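Local coordinates for protein urocanate hydratase (PDB 7NED) that acts as a thiourocanate hydratase in bacterial ergothioneine catabolism, binding NAD+ and urocanate and probably adding water to the conjugated substrate with NAD+ as cofactor, at residues M440-I445 with G483-Y488. Residues are numbered along the deposited sequence; the frame is centred on the assembly and turned at random.
Sequences MTHPNI and GGYAGY. With NAD (nicotinamide-adenine-dinucleotide), chain C.
His442 meets Tyr488 and Tyr485 where a type I beta turn, His442 to Ile445, at the end of strand 428-441 packs against the loop joining antiparallel strands 475-480 and 490-498. His442 CB lies 3.9 Å from the carbonyl O of Tyr488. CG is anti to the backbone N (chi1 -169°) and comes a little closer, 3.7 Å from that same Tyr488 O, which sits over one ring face, offset toward the rim. Further out, ND1 turns back to its own turn and accepts the backbone N-H of Asn444 at 3.1 Å, with the donor tilted from the ring plane; that bond helps fix the rotation of the imidazole. CE1 is 3.7 Å from Tyr488 CB, the donor carbon of a CH-pi contact 26° off the ring normal, on the same face as the carbonyl. Ile445 CG1 covers the centre of the opposite face, so the ring is sandwiched. At the tip, NE2 is 3.9 Å from Tyr485 CD1, which lies near the imidazole plane, and it also has a weak hydrogen bond to Asn316.

Tyr488 O is buried and has no conventional partner. His442 CA offers it a C-H at 3.4 Å, 160° at the hydrogen, and Pro443 CD approaches to 3.2 Å. Thr441, just before the turn, bonds through OG1 to the carbonyl of Ile457, and the second subunit packs its Trp102 on Pro443 and Asn444.

On the cofactor side, Ile445 CD1 touches Tyr485 CE1 while also reaching the nicotinamide amide. Both residues belong to the NAD pocket, and His258 and Trp119 meet the Tyr485 ring. Its hydroxyl OH is hydrogen-bonded to ribose O2D of NAD at 2.6 Å, with O2D in the plane of the phenol ring.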
loop_
_atom_site.group_PDB
_atom_site.type_symbol
_atom_site.label_atom_id
_atom_site.label_comp_id
_atom_site.label_asym_id
_atom_site.label_seq_id
_atom_site.Cartn_x
_atom_site.Cartn_y
_atom_site.Cartn_z
ATOM N N MET A 440 -9.138 0.741 -6.548
ATOM C CA MET A 440 -8.372 0.045 -7.505
ATOM C C MET A 440 -7.495 0.907 -8.407
ATOM O O MET A 440 -7.955 1.831 -9.007
ATOM C CB MET A 440 -9.323 -0.768 -8.320
ATOM C CG MET A 440 -8.847 -1.215 -9.623
ATOM S SD MET A 440 -7.809 -2.590 -9.352
ATOM C CE MET A 440 -8.949 -3.907 -9.394
ATOM N N THR A 441 -6.263 0.509 -8.502
ATOM C CA THR A 441 -5.332 1.160 -9.385
ATOM C C THR A 441 -4.755 0.073 -10.260
ATOM O O THR A 441 -4.214 -0.853 -9.767
ATOM C CB THR A 441 -4.214 1.912 -8.638
ATOM O OG1 THR A 441 -4.757 2.941 -7.856
ATOM C CG2 THR A 441 -3.222 2.440 -9.588
ATOM N N HIS A 442 -4.926 0.230 -11.557
ATOM C CA HIS A 442 -4.440 -0.667 -12.553
ATOM C C HIS A 442 -4.476 0.019 -13.903
ATOM O O HIS A 442 -5.490 0.085 -14.477
ATOM C CB HIS A 442 -5.304 -1.891 -12.608
ATOM C CG HIS A 442 -4.734 -3.000 -13.421
ATOM N ND1 HIS A 442 -3.987 -2.797 -14.538
ATOM C CD2 HIS A 442 -4.829 -4.330 -13.282
ATOM C CE1 HIS A 442 -3.665 -3.949 -15.064
ATOM N NE2 HIS A 442 -4.153 -4.896 -14.312
ATOM N N PRO A 443 -3.322 0.501 -14.345
ATOM C CA PRO A 443 -3.124 1.248 -15.577
ATOM C C PRO A 443 -3.627 0.539 -16.831
ATOM O O PRO A 443 -3.810 1.197 -17.791
ATOM C CB PRO A 443 -1.616 1.491 -15.613
ATOM C CG PRO A 443 -1.164 1.309 -14.240
ATOM C CD PRO A 443 -2.043 0.253 -13.685
ATOM N N ASN A 444 -3.828 -0.757 -16.803
ATOM C CA ASN A 444 -4.394 -1.398 -17.991
ATOM C C ASN A 444 -5.743 -2.030 -17.696
ATOM O O ASN A 444 -6.243 -2.825 -18.506
ATOM C CB ASN A 444 -3.420 -2.431 -18.573
ATOM C CG ASN A 444 -2.121 -1.804 -19.012
ATOM O OD1 ASN A 444 -2.089 -0.643 -19.406
ATOM N ND2 ASN A 444 -1.045 -2.554 -18.931
ATOM N N ILE A 445 -6.362 -1.683 -16.569
ATOM C CA ILE A 445 -7.743 -2.073 -16.336
ATOM C C ILE A 445 -8.439 -0.848 -15.765
ATOM O O ILE A 445 -8.754 0.097 -16.498
ATOM C CB ILE A 445 -7.857 -3.319 -15.419
ATOM C CG1 ILE A 445 -7.151 -4.512 -16.045
ATOM C CG2 ILE A 445 -9.323 -3.707 -15.165
ATOM C CD1 ILE A 445 -7.332 -5.818 -15.287
ATOM N N GLY A 483 0.932 -13.444 -9.785
ATOM C CA GLY A 483 1.105 -14.005 -11.113
ATOM C C GLY A 483 1.439 -12.931 -12.116
ATOM O O GLY A 483 2.242 -12.027 -11.860
ATOM N N GLY A 484 0.797 -12.994 -13.284
ATOM C CA GLY A 484 1.039 -11.973 -14.291
ATOM C C GLY A 484 0.486 -10.610 -13.948
ATOM O O GLY A 484 0.795 -9.640 -14.654
ATOM N N TYR A 485 -0.323 -10.500 -12.885
ATOM C CA TYR A 485 -0.730 -9.180 -12.399
ATOM C C TYR A 485 0.345 -8.520 -11.549
ATOM O O TYR A 485 0.170 -7.362 -11.166
ATOM C CB TYR A 485 -1.989 -9.255 -11.553
ATOM C CG TYR A 485 -3.267 -9.499 -12.326
ATOM C CD1 TYR A 485 -3.632 -8.672 -13.369
ATOM C CD2 TYR A 485 -4.105 -10.566 -11.990
ATOM C CE1 TYR A 485 -4.852 -8.904 -14.088
ATOM C CE2 TYR A 485 -5.296 -10.804 -12.677
ATOM C CZ TYR A 485 -5.659 -9.963 -13.719
ATOM O OH TYR A 485 -6.829 -10.176 -14.422
ATOM N N ALA A 486 1.432 -9.219 -11.238
ATOM C CA ALA A 486 2.450 -8.618 -10.374
ATOM C C ALA A 486 2.959 -7.310 -10.979
ATOM O O ALA A 486 3.366 -7.256 -12.148
ATOM C CB ALA A 486 3.613 -9.594 -10.146
ATOM N N GLY A 487 2.958 -6.253 -10.162
ATOM C CA GLY A 487 3.398 -4.955 -10.611
ATOM C C GLY A 487 2.343 -4.134 -11.324
ATOM O O GLY A 487 2.610 -2.972 -11.656
ATOM N N TYR A 488 1.147 -4.689 -11.562
ATOM C CA TYR A 488 0.130 -3.965 -12.313
ATOM C C TYR A 488 -0.913 -3.298 -11.430
ATOM O O TYR A 488 -1.507 -2.294 -11.842
ATOM C CB TYR A 488 -0.591 -4.903 -13.302
ATOM C CG TYR A 488 0.165 -5.137 -14.584
ATOM C CD1 TYR A 488 1.004 -6.242 -14.722
ATOM C CD2 TYR A 488 0.057 -4.254 -15.652
ATOM C CE1 TYR A 488 1.708 -6.465 -15.892
ATOM C CE2 TYR A 488 0.748 -4.485 -16.843
ATOM C CZ TYR A 488 1.572 -5.591 -16.945
ATOM O OH TYR A 488 2.259 -5.850 -18.104
HETATM P PA NAD C . -10.784 -19.089 -13.935
HETATM O O1A NAD C . -9.313 -19.473 -14.072
HETATM O O2A NAD C . -11.746 -19.672 -12.981
HETATM O O5B NAD C . -11.415 -19.613 -15.418
HETATM C C5B NAD C . -10.619 -19.346 -16.501
HETATM C C4B NAD C . -11.276 -20.209 -17.676
HETATM O O4B NAD C . -10.575 -20.101 -18.883
HETATM C C3B NAD C . -11.130 -21.679 -17.166
HETATM O O3B NAD C . -12.333 -22.323 -17.254
HETATM C C2B NAD C . -10.097 -22.281 -18.167
HETATM O O2B NAD C . -10.378 -23.586 -18.520
HETATM C C1B NAD C . -10.431 -21.440 -19.396
HETATM N N9A NAD C . -9.343 -21.322 -20.367
HETATM C C8A NAD C . -7.975 -21.191 -20.155
HETATM N N7A NAD C . -7.284 -21.112 -21.266
HETATM C C5A NAD C . -8.239 -21.165 -22.273
HETATM C C6A NAD C . -8.146 -21.139 -23.682
HETATM N N6A NAD C . -6.954 -21.013 -24.309
HETATM N N1A NAD C . -9.277 -21.214 -24.439
HETATM C C2A NAD C . -10.438 -21.369 -23.755
HETATM N N3A NAD C . -10.678 -21.412 -22.434
HETATM C C4A NAD C . -9.539 -21.311 -21.716
HETATM O O3 NAD C . -10.644 -17.533 -14.065
HETATM P PN NAD C . -11.879 -16.589 -13.708
HETATM O O1N NAD C . -12.228 -16.287 -12.280
HETATM O O2N NAD C . -12.960 -16.853 -14.735
HETATM O O5D NAD C . -11.344 -15.031 -14.213
HETATM C C5D NAD C . -10.940 -14.986 -15.592
HETATM C C4D NAD C . -10.345 -13.634 -15.874
HETATM O O4D NAD C . -11.180 -12.596 -15.395
HETATM C C3D NAD C . -9.046 -13.601 -14.913
HETATM O O3D NAD C . -7.928 -13.028 -15.581
HETATM C C2D NAD C . -9.479 -12.654 -13.734
HETATM O O2D NAD C . -8.496 -11.849 -13.225
HETATM C C1D NAD C . -10.279 -11.749 -14.724
HETATM N N1N NAD C . -11.025 -10.614 -14.164
HETATM C C2N NAD C . -10.164 -9.628 -13.723
HETATM C C3N NAD C . -10.648 -8.431 -13.219
HETATM C C7N NAD C . -9.607 -7.432 -12.698
HETATM O O7N NAD C . -9.785 -6.215 -12.644
HETATM N N7N NAD C . -8.426 -7.954 -12.196
HETATM C C4N NAD C . -12.041 -8.270 -13.207
HETATM C C5N NAD C . -12.870 -9.286 -13.680
HETATM C C6N NAD C . -12.341 -10.484 -14.191
#